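Local structure of SVP1-like protein 2 (Kluyveromyces lactis, 4V16) at residues Gly280-Lys285 with Trp298-Leu303. The protein probably binds phosphoinositides through a PROPPIN beta-propeller that associates with membranes, and is implicated in mitochondrial or peroxisomal functions. Residues are numbered along the deposited sequence; the frame is centred on the assembly and turned at random.
Sequences GSNDCK and WPNRRL
Cys284 lies against one face of the Trp298 indole, its CB 4.0 Å from the centroid of the six-membered ring, 25° off the ring normal and displaced toward the rim formed by CE3 and CZ3. The sulfur sits further out and obliquely, a Cys sulfur-aromatic contact in which SG occupies the crowded position between backbone N and carbonyl carbon (chi1 71°). At its far end the indole is fixed by a hydrogen bond from NE1 to Asp305. Beside the ring, Asp283 O approaches CD of Pro299 to 3.2 Å, while the Asp283 carboxylate is bound by Tyr20 of strand 19-22.

The Arg301 chain is bent at its second and third torsions, and the Ser281 hydroxyl lies at the edge of the guanidinium, near its plane; NH1 gives a weak hydrogen bond to OG of Ser281 over 3.0 Å. A water 3.1 Å from Ser281 OG also weakly accepts from Arg301 N, joining the hydroxyl to the backbone of the same arginine. An alanine in place of Arg301 would probably leave the Ser281 hydroxyl without its guanidinium partner and without the aliphatic CG beside it, the weak water bridge to the backbone N remaining. Further out, Asn300 ND2 donates to Gly280 O, 3.0 Å away; the donor stands 36° out of the carbonyl plane and the bond is bent.

Both loops belong to the propeller blade made of strands 285-288, 293-298, 303-312 and 317-327, the first leading into its opening strand and the second turning between its second and third through a G1 beta bulge at Arg302 and Leu303 opposite Trp298. With the Arg301 links weak and the Asn300 bond bent, the polar connections between the loops are probably compliant, while Cys284 on the indole face supplies the apolar part.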
loop_
_atom_site.group_PDB
_atom_site.type_symbol
_atom_site.label_atom_id
_atom_site.label_comp_id
_atom_site.label_asym_id
_atom_site.label_seq_id
_atom_site.Cartn_x
_atom_site.Cartn_y
_atom_site.Cartn_z
ATOM N N GLY A 280 16.608 -14.920 -0.839
ATOM C CA GLY A 280 16.678 -13.660 -0.120
ATOM C C GLY A 280 15.384 -12.864 -0.126
ATOM O O GLY A 280 15.204 -11.964 0.694
ATOM N N SER A 281 14.485 -13.190 -1.050
ATOM C CA SER A 281 13.228 -12.460 -1.186
ATOM C C SER A 281 12.226 -12.863 -0.108
ATOM O O SER A 281 12.000 -14.050 0.130
ATOM C CB SER A 281 12.622 -12.694 -2.571
ATOM O OG SER A 281 13.420 -12.114 -3.590
ATOM N N ASN A 282 11.632 -11.866 0.543
ATOM C CA ASN A 282 10.614 -12.111 1.560
ATOM C C ASN A 282 9.554 -11.007 1.608
ATOM O O ASN A 282 8.718 -10.977 2.511
ATOM C CB ASN A 282 11.270 -12.261 2.936
ATOM C CG ASN A 282 12.182 -11.101 3.279
ATOM O OD1 ASN A 282 11.723 -10.017 3.641
ATOM N ND2 ASN A 282 13.487 -11.328 3.178
ATOM N N ASP A 283 9.584 -10.110 0.626
ATOM C CA ASP A 283 8.644 -8.995 0.576
ATOM C C ASP A 283 8.548 -8.458 -0.846
ATOM O O ASP A 283 9.501 -8.555 -1.617
ATOM C CB ASP A 283 9.078 -7.879 1.536
ATOM C CG ASP A 283 8.029 -6.787 1.687
ATOM O OD1 ASP A 283 6.836 -7.120 1.861
ATOM O OD2 ASP A 283 8.394 -5.593 1.636
ATOM N N CYS A 284 7.390 -7.906 -1.191
ATOM C CA CYS A 284 7.206 -7.249 -2.479
ATOM C C CYS A 284 5.989 -6.334 -2.422
ATOM O O CYS A 284 5.288 -6.286 -1.410
ATOM C CB CYS A 284 7.051 -8.281 -3.602
ATOM S SG CYS A 284 5.491 -9.204 -3.587
ATOM N N LYS A 285 5.749 -5.600 -3.504
ATOM C CA LYS A 285 4.561 -4.759 -3.603
ATOM C C LYS A 285 4.018 -4.752 -5.028
ATOM O O LYS A 285 4.775 -4.690 -5.999
ATOM C CB LYS A 285 4.868 -3.334 -3.135
ATOM C CG LYS A 285 5.157 -3.250 -1.645
ATOM C CD LYS A 285 5.263 -1.817 -1.154
ATOM C CE LYS A 285 5.500 -1.777 0.351
ATOM N NZ LYS A 285 5.576 -0.391 0.890
ATOM N N TRP A 298 10.494 -5.978 -6.428
ATOM C CA TRP A 298 11.247 -6.777 -5.466
ATOM C C TRP A 298 12.359 -5.936 -4.835
ATOM O O TRP A 298 13.338 -5.610 -5.506
ATOM C CB TRP A 298 11.842 -8.011 -6.142
ATOM C CG TRP A 298 10.821 -8.898 -6.790
ATOM C CD1 TRP A 298 10.478 -8.921 -8.109
ATOM C CD2 TRP A 298 10.013 -9.892 -6.146
ATOM N NE1 TRP A 298 9.507 -9.868 -8.330
ATOM C CE2 TRP A 298 9.204 -10.478 -7.141
ATOM C CE3 TRP A 298 9.894 -10.344 -4.828
ATOM C CZ2 TRP A 298 8.289 -11.492 -6.860
ATOM C CZ3 TRP A 298 8.985 -11.351 -4.549
ATOM C CH2 TRP A 298 8.194 -11.912 -5.562
ATOM N N PRO A 299 12.218 -5.580 -3.545
ATOM C CA PRO A 299 13.185 -4.664 -2.922
ATOM C C PRO A 299 14.607 -5.218 -2.823
ATOM O O PRO A 299 15.544 -4.545 -3.253
ATOM C CB PRO A 299 12.602 -4.433 -1.522
ATOM C CG PRO A 299 11.721 -5.600 -1.267
ATOM C CD PRO A 299 11.165 -5.994 -2.599
ATOM N N ASN A 300 14.766 -6.414 -2.264
ATOM C CA ASN A 300 16.098 -6.968 -2.035
ATOM C C ASN A 300 16.865 -7.227 -3.332
ATOM O O ASN A 300 18.068 -6.971 -3.407
ATOM C CB ASN A 300 16.000 -8.261 -1.223
ATOM C CG ASN A 300 15.591 -8.016 0.222
ATOM O OD1 ASN A 300 15.841 -6.946 0.781
ATOM N ND2 ASN A 300 14.962 -9.012 0.836
ATOM N N ARG A 301 16.170 -7.721 -4.351
ATOM C CA ARG A 301 16.799 -8.005 -5.639
ATOM C C ARG A 301 16.868 -6.762 -6.519
ATOM O O ARG A 301 17.492 -6.786 -7.580
ATOM C CB ARG A 301 16.037 -9.108 -6.375
ATOM C CG ARG A 301 15.840 -10.374 -5.561
ATOM C CD ARG A 301 16.595 -11.553 -6.150
ATOM N NE ARG A 301 16.008 -12.032 -7.399
ATOM C CZ ARG A 301 14.850 -12.681 -7.483
ATOM N NH1 ARG A 301 14.129 -12.919 -6.394
ATOM N NH2 ARG A 301 14.402 -13.084 -8.665
ATOM N N ARG A 302 16.229 -5.682 -6.070
ATOM C CA ARG A 302 16.106 -4.460 -6.864
ATOM C C ARG A 302 15.597 -4.802 -8.261
ATOM O O ARG A 302 16.290 -4.591 -9.256
ATOM C CB ARG A 302 17.445 -3.724 -6.948
ATOM C CG ARG A 302 18.010 -3.290 -5.602
ATOM C CD ARG A 302 19.234 -2.402 -5.780
ATOM N NE ARG A 302 18.890 -1.114 -6.387
ATOM C CZ ARG A 302 18.710 0.024 -5.718
ATOM N NH1 ARG A 302 18.844 0.069 -4.397
ATOM N NH2 ARG A 302 18.398 1.134 -6.375
ATOM N N LEU A 303 14.378 -5.325 -8.322
ATOM C CA LEU A 303 13.850 -5.912 -9.546
ATOM C C LEU A 303 12.364 -5.608 -9.713
ATOM O O LEU A 303 11.631 -5.494 -8.727
ATOM C CB LEU A 303 14.083 -7.424 -9.526
ATOM C CG LEU A 303 14.586 -8.125 -10.787
ATOM C CD1 LEU A 303 15.853 -7.484 -11.336
ATOM C CD2 LEU A 303 14.838 -9.589 -10.467
HETATM O O HOH W 1 13.305 -9.056 -3.121
#